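Local coordinates for mandelate racemase/muconate lactonizing enzyme/Enolase superfamily (Rhodobacter sphaeroides, PDB 2HZG), which belongs to the enolase superfamily, pairing an N-terminal capping domain with a TIM-barrel-like domain that binds a sodium ion in the model, at residues D27-R32 against G42-A47; F11-P16 against Q335-D340; A21-Q26 against H304-H309. All coordinates share one frame; numbering follows the deposited sequence.

Contact 1 (D27-R32 against G42-A47)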
loop_
_atom_site.group_PDB
_atom_site.type_symbol
_atom_site.label_atom_id
_atom_site.label_comp_id
_atom_site.label_asym_id
_atom_site.label_seq_id
_atom_site.Cartn_x
_atom_site.Cartn_y
_atom_site.Cartn_z
ATOM N N ASP A 27 12.667 -6.922 -14.803
ATOM C CA ASP A 27 11.724 -8.021 -14.739
ATOM C C ASP A 27 10.334 -7.490 -15.050
ATOM O O ASP A 27 10.178 -6.279 -15.263
ATOM C CB ASP A 27 11.839 -8.847 -13.421
ATOM C CG ASP A 27 11.118 -8.225 -12.233
ATOM O OD1 ASP A 27 10.612 -7.100 -12.322
ATOM O OD2 ASP A 27 11.031 -8.910 -11.187
ATOM N N ALA A 28 9.357 -8.383 -15.165
ATOM C CA ALA A 28 7.998 -7.980 -15.531
ATOM C C ALA A 28 6.995 -9.025 -15.090
ATOM O O ALA A 28 7.320 -10.204 -14.974
ATOM C CB ALA A 28 7.867 -7.747 -17.071
ATOM N N LEU A 29 5.772 -8.578 -14.833
ATOM C CA LEU A 29 4.658 -9.501 -14.719
ATOM C C LEU A 29 3.652 -9.144 -15.811
ATOM O O LEU A 29 3.021 -8.094 -15.751
ATOM C CB LEU A 29 4.011 -9.485 -13.324
ATOM C CG LEU A 29 2.829 -10.480 -13.180
ATOM C CD1 LEU A 29 3.255 -11.943 -13.312
ATOM C CD2 LEU A 29 2.129 -10.274 -11.855
ATOM N N LEU A 30 3.547 -10.008 -16.823
ATOM C CA LEU A 30 2.605 -9.786 -17.918
ATOM C C LEU A 30 1.319 -10.567 -17.661
ATOM O O LEU A 30 1.328 -11.615 -17.025
ATOM C CB LEU A 30 3.226 -10.198 -19.263
ATOM C CG LEU A 30 4.457 -9.438 -19.789
ATOM C CD1 LEU A 30 4.701 -9.828 -21.244
ATOM C CD2 LEU A 30 4.285 -7.921 -19.699
ATOM N N VAL A 31 0.213 -10.036 -18.152
ATOM C CA VAL A 31 -1.087 -10.595 -17.841
ATOM C C VAL A 31 -1.821 -10.758 -19.152
ATOM O O VAL A 31 -2.031 -9.777 -19.868
ATOM C CB VAL A 31 -1.933 -9.650 -16.923
ATOM C CG1 VAL A 31 -3.303 -10.264 -16.651
ATOM C CG2 VAL A 31 -1.220 -9.344 -15.580
ATOM N N ARG A 32 -2.201 -11.995 -19.465
ATOM C CA ARG A 32 -3.011 -12.244 -20.654
ATOM C C ARG A 32 -4.397 -12.655 -20.205
ATOM O O ARG A 32 -4.554 -13.682 -19.539
ATOM C CB ARG A 32 -2.394 -13.349 -21.535
ATOM C CG ARG A 32 -3.161 -13.571 -22.857
ATOM C CD ARG A 32 -2.633 -14.751 -23.670
ATOM N NE ARG A 32 -2.653 -15.997 -22.913
ATOM C CZ ARG A 32 -1.807 -17.010 -23.092
ATOM N NH1 ARG A 32 -0.857 -16.944 -24.033
ATOM N NH2 ARG A 32 -1.912 -18.094 -22.324
ATOM N N GLY A 42 -1.749 -7.042 -20.523
ATOM C CA GLY A 42 -1.369 -5.931 -19.663
ATOM C C GLY A 42 -0.078 -6.263 -18.923
ATOM O O GLY A 42 0.424 -7.386 -19.004
ATOM N N GLU A 43 0.450 -5.279 -18.204
ATOM C CA GLU A 43 1.692 -5.434 -17.474
ATOM C C GLU A 43 1.551 -4.769 -16.088
ATOM O O GLU A 43 1.095 -3.626 -15.977
ATOM C CB GLU A 43 2.842 -4.806 -18.271
ATOM C CG GLU A 43 4.241 -4.930 -17.628
ATOM C CD GLU A 43 5.338 -4.372 -18.542
ATOM O OE1 GLU A 43 5.139 -4.373 -19.784
ATOM O OE2 GLU A 43 6.389 -3.923 -18.017
ATOM N N CYS A 44 1.920 -5.509 -15.042
ATOM C CA CYS A 44 1.954 -4.956 -13.684
ATOM C C CYS A 44 3.351 -4.402 -13.430
ATOM O O CYS A 44 4.344 -5.101 -13.644
ATOM C CB CYS A 44 1.679 -6.052 -12.645
ATOM S SG CYS A 44 0.145 -6.947 -12.872
ATOM N N GLU A 45 3.437 -3.155 -12.986
ATOM C CA GLU A 45 4.738 -2.611 -12.603
ATOM C C GLU A 45 4.904 -2.848 -11.102
ATOM O O GLU A 45 4.641 -1.977 -10.273
ATOM C CB GLU A 45 4.881 -1.122 -12.989
ATOM C CG GLU A 45 6.242 -0.505 -12.613
ATOM C CD GLU A 45 7.480 -1.328 -13.051
ATOM O OE1 GLU A 45 7.408 -2.102 -14.032
ATOM O OE2 GLU A 45 8.550 -1.179 -12.404
ATOM N N ALA A 46 5.326 -4.057 -10.762
ATOM C CA ALA A 46 5.147 -4.550 -9.416
ATOM C C ALA A 46 6.058 -5.733 -9.253
ATOM O O ALA A 46 6.526 -6.301 -10.252
ATOM C CB ALA A 46 3.702 -5.006 -9.227
ATOM N N ALA A 47 6.234 -6.154 -8.005
ATOM C CA ALA A 47 6.957 -7.382 -7.688
ATOM C C ALA A 47 6.120 -8.554 -8.191
ATOM O O ALA A 47 4.988 -8.739 -7.749
ATOM C CB ALA A 47 7.211 -7.471 -6.167
HETATM O O HOH W 1 7.982 -6.116 -12.564
#

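Contact 2 (F11-P16 against Q335-D340)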
loop_
_atom_site.group_PDB
_atom_site.type_symbol
_atom_site.label_atom_id
_atom_site.label_comp_id
_atom_site.label_asym_id
_atom_site.label_seq_id
_atom_site.Cartn_x
_atom_site.Cartn_y
_atom_site.Cartn_z
ATOM N N PHE A 11 2.494 -14.217 -16.456
ATOM C CA PHE A 11 3.832 -14.552 -16.923
ATOM C C PHE A 11 4.876 -13.744 -16.167
ATOM O O PHE A 11 4.983 -12.541 -16.352
ATOM C CB PHE A 11 3.937 -14.262 -18.423
ATOM C CG PHE A 11 3.028 -15.115 -19.265
ATOM C CD1 PHE A 11 3.516 -16.289 -19.853
ATOM C CD2 PHE A 11 1.690 -14.759 -19.455
ATOM C CE1 PHE A 11 2.688 -17.088 -20.635
ATOM C CE2 PHE A 11 0.844 -15.558 -20.234
ATOM C CZ PHE A 11 1.350 -16.731 -20.821
ATOM N N TYR A 12 5.632 -14.425 -15.305
ATOM C CA TYR A 12 6.725 -13.798 -14.563
ATOM C C TYR A 12 7.926 -13.799 -15.510
ATOM O O TYR A 12 8.450 -14.856 -15.834
ATOM C CB TYR A 12 7.024 -14.610 -13.290
ATOM C CG TYR A 12 8.038 -14.039 -12.287
ATOM C CD1 TYR A 12 8.893 -12.967 -12.604
ATOM C CD2 TYR A 12 8.169 -14.627 -11.023
ATOM C CE1 TYR A 12 9.831 -12.479 -11.662
ATOM C CE2 TYR A 12 9.093 -14.154 -10.080
ATOM C CZ TYR A 12 9.920 -13.089 -10.397
ATOM O OH TYR A 12 10.827 -12.637 -9.444
ATOM N N LEU A 13 8.329 -12.623 -15.988
ATOM C CA LEU A 13 9.487 -12.547 -16.862
ATOM C C LEU A 13 10.656 -11.916 -16.131
ATOM O O LEU A 13 10.450 -11.010 -15.326
ATOM C CB LEU A 13 9.171 -11.730 -18.127
ATOM C CG LEU A 13 7.999 -12.220 -18.991
ATOM C CD1 LEU A 13 7.982 -11.407 -20.287
ATOM C CD2 LEU A 13 8.107 -13.720 -19.256
ATOM N N SER A 14 11.878 -12.359 -16.440
ATOM C CA SER A 14 13.053 -11.737 -15.836
ATOM C C SER A 14 14.266 -11.802 -16.758
ATOM O O SER A 14 14.468 -12.793 -17.448
ATOM C CB SER A 14 13.408 -12.427 -14.494
ATOM O OG SER A 14 14.453 -11.745 -13.815
ATOM N N MET A 15 15.058 -10.736 -16.751
ATOM C CA MET A 15 16.450 -10.766 -17.222
ATOM C C MET A 15 17.187 -11.884 -16.466
ATOM O O MET A 15 16.810 -12.202 -15.326
ATOM C CB MET A 15 17.127 -9.423 -16.930
ATOM C CG MET A 15 16.677 -8.255 -17.841
ATOM S SD MET A 15 17.068 -8.504 -19.593
ATOM C CE MET A 15 18.812 -8.102 -19.582
ATOM N N PRO A 16 18.217 -12.495 -17.097
ATOM C CA PRO A 16 18.956 -13.597 -16.451
ATOM C C PRO A 16 19.621 -13.173 -15.137
ATOM O O PRO A 16 19.719 -13.969 -14.211
ATOM C CB PRO A 16 20.019 -14.001 -17.496
ATOM C CG PRO A 16 19.625 -13.362 -18.766
ATOM C CD PRO A 16 18.730 -12.191 -18.449
ATOM N N GLN A 335 16.326 -2.316 -20.154
ATOM C CA GLN A 335 16.862 -3.661 -20.313
ATOM C C GLN A 335 16.246 -4.338 -21.537
ATOM O O GLN A 335 15.152 -3.994 -21.963
ATOM C CB GLN A 335 16.617 -4.536 -19.080
ATOM C CG GLN A 335 17.250 -4.005 -17.802
ATOM C CD GLN A 335 18.739 -3.771 -17.928
ATOM O OE1 GLN A 335 19.451 -4.522 -18.596
ATOM N NE2 GLN A 335 19.215 -2.726 -17.287
ATOM N N GLN A 336 16.979 -5.287 -22.101
ATOM C CA GLN A 336 16.535 -6.012 -23.284
ATOM C C GLN A 336 15.154 -6.636 -23.097
ATOM O O GLN A 336 14.372 -6.704 -24.053
ATOM C CB GLN A 336 17.541 -7.108 -23.681
ATOM C CG GLN A 336 17.301 -7.620 -25.120
ATOM C CD GLN A 336 17.548 -6.533 -26.141
ATOM O OE1 GLN A 336 18.539 -5.810 -26.052
ATOM N NE2 GLN A 336 16.660 -6.406 -27.115
ATOM N N LEU A 337 14.862 -7.106 -21.881
ATOM C CA LEU A 337 13.548 -7.682 -21.592
ATOM C C LEU A 337 12.451 -6.735 -22.026
ATOM O O LEU A 337 11.559 -7.135 -22.761
ATOM C CB LEU A 337 13.383 -8.046 -20.098
ATOM C CG LEU A 337 11.963 -8.403 -19.617
ATOM C CD1 LEU A 337 11.305 -9.533 -20.423
ATOM C CD2 LEU A 337 11.972 -8.739 -18.111
ATOM N N ALA A 338 12.532 -5.478 -21.585
ATOM C CA ALA A 338 11.502 -4.477 -21.884
ATOM C C ALA A 338 11.336 -4.221 -23.380
ATOM O O ALA A 338 10.199 -4.090 -23.869
ATOM C CB ALA A 338 11.794 -3.169 -21.145
ATOM N N LEU A 339 12.467 -4.128 -24.089
ATOM C CA LEU A 339 12.496 -4.039 -25.560
ATOM C C LEU A 339 11.789 -5.238 -26.208
ATOM O O LEU A 339 10.988 -5.063 -27.129
ATOM C CB LEU A 339 13.951 -3.928 -26.087
ATOM C CG LEU A 339 14.784 -2.696 -25.670
ATOM C CD1 LEU A 339 16.227 -2.771 -26.188
ATOM C CD2 LEU A 339 14.133 -1.392 -26.155
ATOM N N ASP A 340 12.063 -6.442 -25.711
ATOM C CA ASP A 340 11.614 -7.676 -26.387
ATOM C C ASP A 340 10.161 -8.009 -26.127
ATOM O O ASP A 340 9.570 -8.826 -26.855
ATOM C CB ASP A 340 12.457 -8.868 -25.944
ATOM C CG ASP A 340 13.889 -8.817 -26.473
ATOM O OD1 ASP A 340 14.247 -7.829 -27.171
ATOM O OD2 ASP A 340 14.652 -9.768 -26.153
#

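Contact 3 (A21-Q26 against H304-H309)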
loop_
_atom_site.group_PDB
_atom_site.type_symbol
_atom_site.label_atom_id
_atom_site.label_comp_id
_atom_site.label_asym_id
_atom_site.label_seq_id
_atom_site.Cartn_x
_atom_site.Cartn_y
_atom_site.Cartn_z
ATOM N N ALA A 21 20.437 -1.767 -9.376
ATOM C CA ALA A 21 19.933 -0.543 -10.006
ATOM C C ALA A 21 18.417 -0.404 -9.747
ATOM O O ALA A 21 17.688 -1.407 -9.756
ATOM C CB ALA A 21 20.193 -0.563 -11.484
ATOM N N ALA A 22 17.957 0.843 -9.549
ATOM C CA ALA A 22 16.528 1.154 -9.374
ATOM C C ALA A 22 15.862 1.223 -10.749
ATOM O O ALA A 22 15.439 2.293 -11.224
ATOM C CB ALA A 22 16.349 2.461 -8.628
ATOM N N ASP A 23 15.770 0.059 -11.377
ATOM C CA ASP A 23 15.453 -0.032 -12.793
ATOM C C ASP A 23 14.396 -1.109 -12.929
ATOM O O ASP A 23 14.707 -2.288 -12.823
ATOM C CB ASP A 23 16.733 -0.404 -13.574
ATOM C CG ASP A 23 16.480 -0.631 -15.075
ATOM O OD1 ASP A 23 15.314 -0.558 -15.526
ATOM O OD2 ASP A 23 17.471 -0.868 -15.812
ATOM N N GLY A 24 13.145 -0.683 -13.115
ATOM C CA GLY A 24 11.992 -1.586 -13.243
ATOM C C GLY A 24 11.915 -2.397 -14.534
ATOM O O GLY A 24 11.015 -3.224 -14.705
ATOM N N SER A 25 12.849 -2.180 -15.454
ATOM C CA SER A 25 12.823 -2.908 -16.729
ATOM C C SER A 25 13.501 -4.274 -16.653
ATOM O O SER A 25 13.514 -5.013 -17.639
ATOM C CB SER A 25 13.418 -2.052 -17.864
ATOM O OG SER A 25 14.830 -1.954 -17.758
ATOM N N GLN A 26 14.030 -4.625 -15.479
ATOM C CA GLN A 26 14.792 -5.873 -15.310
ATOM C C GLN A 26 13.921 -7.111 -15.193
ATOM O O GLN A 26 14.391 -8.212 -15.424
ATOM C CB GLN A 26 15.705 -5.790 -14.086
ATOM C CG GLN A 26 16.668 -4.606 -14.120
ATOM C CD GLN A 26 17.668 -4.691 -12.974
ATOM O OE1 GLN A 26 18.622 -5.459 -13.041
ATOM N NE2 GLN A 26 17.455 -3.897 -11.931
ATOM N N HIS A 304 4.363 8.050 -15.877
ATOM C CA HIS A 304 5.591 7.431 -15.421
ATOM C C HIS A 304 5.748 6.113 -16.170
ATOM O O HIS A 304 4.906 5.227 -16.045
ATOM C CB HIS A 304 5.611 7.144 -13.907
ATOM C CG HIS A 304 6.780 6.304 -13.501
ATOM N ND1 HIS A 304 6.728 4.928 -13.446
ATOM C CD2 HIS A 304 8.059 6.642 -13.213
ATOM C CE1 HIS A 304 7.916 4.453 -13.119
ATOM N NE2 HIS A 304 8.741 5.474 -12.969
ATOM N N THR A 305 6.815 6.000 -16.967
ATOM C CA THR A 305 7.143 4.754 -17.658
ATOM C C THR A 305 8.646 4.558 -17.688
ATOM O O THR A 305 9.353 5.418 -18.186
ATOM C CB THR A 305 6.677 4.756 -19.138
ATOM O OG1 THR A 305 5.281 5.048 -19.195
ATOM C CG2 THR A 305 6.943 3.389 -19.789
ATOM N N PHE A 306 9.122 3.421 -17.193
ATOM C CA PHE A 306 10.549 3.123 -17.282
ATOM C C PHE A 306 10.798 1.753 -17.955
ATOM O O PHE A 306 11.917 1.226 -17.935
ATOM C CB PHE A 306 11.207 3.192 -15.875
ATOM C CG PHE A 306 12.668 3.599 -15.901
ATOM C CD1 PHE A 306 13.047 4.880 -16.330
ATOM C CD2 PHE A 306 13.661 2.713 -15.482
ATOM C CE1 PHE A 306 14.375 5.266 -16.329
ATOM C CE2 PHE A 306 15.022 3.086 -15.505
ATOM C CZ PHE A 306 15.369 4.366 -15.939
ATOM N N THR A 307 9.757 1.185 -18.559
ATOM C CA THR A 307 9.805 -0.226 -18.940
ATOM C C THR A 307 9.423 -0.456 -20.423
ATOM O O THR A 307 9.899 0.291 -21.293
ATOM C CB THR A 307 8.978 -1.092 -17.938
ATOM O OG1 THR A 307 7.633 -0.602 -17.902
ATOM C CG2 THR A 307 9.575 -0.984 -16.536
ATOM N N SER A 308 8.611 -1.477 -20.716
ATOM C CA SER A 308 8.300 -1.873 -22.106
ATOM C C SER A 308 7.422 -0.846 -22.847
ATOM O O SER A 308 6.863 0.070 -22.255
ATOM C CB SER A 308 7.589 -3.230 -22.132
ATOM O OG SER A 308 6.232 -3.067 -21.700
ATOM N N HIS A 309 7.254 -1.023 -24.151
ATOM C CA HIS A 309 6.300 -0.167 -24.856
ATOM C C HIS A 309 4.853 -0.551 -24.589
ATOM O O HIS A 309 3.979 0.257 -24.804
ATOM C CB HIS A 309 6.585 -0.099 -26.355
ATOM C CG HIS A 309 7.731 0.800 -26.690
ATOM N ND1 HIS A 309 7.785 1.541 -27.849
ATOM C CD2 HIS A 309 8.859 1.099 -26.000
ATOM C CE1 HIS A 309 8.901 2.251 -27.866
ATOM N NE2 HIS A 309 9.572 1.998 -26.758
#

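Contact 1 (D27-R32 against G42-A47)
Three backbone hydrogen bonds tie strand 27-32 to residues 42-44 of the antiparallel strand 38-44. V31 and G42 bond to each other twice: V31 N reaches G42 O at 2.8 Å from above the carbonyl plane, 34° out of it, whereas G42 N meets V31 O within the carbonyl plane. The third is straighter, C44 N to L29 O at 2.9 Å with 165° at the hydrogen, and runs nearly along the C=O axis. Between them, L30 and E43 form the non-hydrogen-bonded pair, their CA atoms 4.5 Å apart.

L30 and E43 lie side by side on one face of the sheet and point the same way. L30 CD2 lies 3.6 Å from E43 CG and also near E43 OE1 (3.7 Å), because the extended glutamate chain runs past it; OE1 takes a hydrogen bond from the side chain of S308. On the other face the thiol of C44 is placed beside its own backbone N (chi1 -56°), and SG touches two methyls of the neighbouring strand, V31 CG2 at 3.9 Å and L29 CD2 at 4.0 Å. M102 of helix 99-118 packs on all three of these residues. Past C44 the chains separate, and a water bridges D27 OD1, at 2.8 Å, and A46 O. The other carboxylate oxygen of D27, OD2, is hydrogen-bonded to S60 of the second subunit. The segments belong to the beta hairpin of strands 27-35 and 38-44, part of the three-stranded antiparallel sheet in the N-terminal capping domain of the enolase superfamily.

Contact 2 (F11-P16 against Q335-D340)
The end of strand 5-14 in the N-terminal domain meets the first turn of helix 336-340, which follows the last strand of the barrel, 327-331. M15 carries much of the contact. Its chain is bent at chi2 and chi3 (-63° and -78°), which folds the thioether over the start of the helix, and SD accepts a weak hydrogen bond from L337 N at 3.5 Å. The same sulfur lies 3.7 Å from L337 CB as the two side chains slide past each other in opposite directions. Beyond it, CE stops 3.8 Å from Q335 OE1; the amide nitrogen of Q335 is held by D23.

L337, with CG anti to its backbone N (chi1 168°), spreads its two methyls along the strand. CD1 meets L13 CD1 at 3.8 Å where these leucines cross obliquely, and CD2 comes to 3.9 Å from S14 CA. Within the helix, Q336 NE2 bonds D340 OD1 at 2.8 Å, one turn on, meeting the carboxylate from above its plane. Y374 of helix 368-374 packs on M15, Q336 and L337 and hydrogen-bonds D340, while L13 also packs on L30 of the adjoining strand 27-35.

Contact 3 (A21-Q26 against H304-H309)
F306 leaves its backbone pointing at the 21-26 loop, CG anti to the backbone N (chi1 -151°), and carries its ring to the carboxylate of D23. From CB the side chain passes to CG and then along one ring edge: CD2 lies 3.7 Å from D23 OD1 and 4.2 Å from G24 N, and CE2 is also 3.7 Å from D23 OD1. This oxygen lies near the ring plane, at the edge, where the ring hydrogens would present a slightly positive rim. Carboxylate and ring planes stand 80° apart.

D23 OD1 is fixed from its own loop. It accepts from S25 N at 3.0 Å, above the carboxylate plane, closing an Asx turn, and from S25 OG at 2.7 Å on its syn lone pair. S25 OG is also bonded to Q335 N. Next to F306, T307 turns CG2 beside its backbone N and presses this methyl to 3.2 Å from G24 O, a tight approach. S25 CB meets F306 O at 3.6 Å.

F306 also packs on S139 and L141 of strand 135-141 and on E329 of strand 327-331, and its side chain is about 7 Å from a bound sodium ion. A loop of the N-terminal domain closing over the C-terminal end of the barrel strands near the metal site is typical of the enolase superfamily.

Contacts 1 and 3 are buried, whereas contact 2 is only partly so and includes the exposed Q336. Contact 1 lies within the N-terminal domain; contacts 2 and 3 join that domain to the barrel. Contacts 1 and 2 share one sheet through adjoining strands, with A28 O 2.8 Å from L13 N. E43 ties contact 1 to contact 3 through S308, and M15 N, 2.9 Å from Q26 O, joins contacts 2 and 3. Their chemistry follows position: paired backbone in the hairpin, apolar and thioether packing at the helix start, and, between the two loops of contact 3, with F306 close to a sodium ion, a ring edge and a methyl against oxygens.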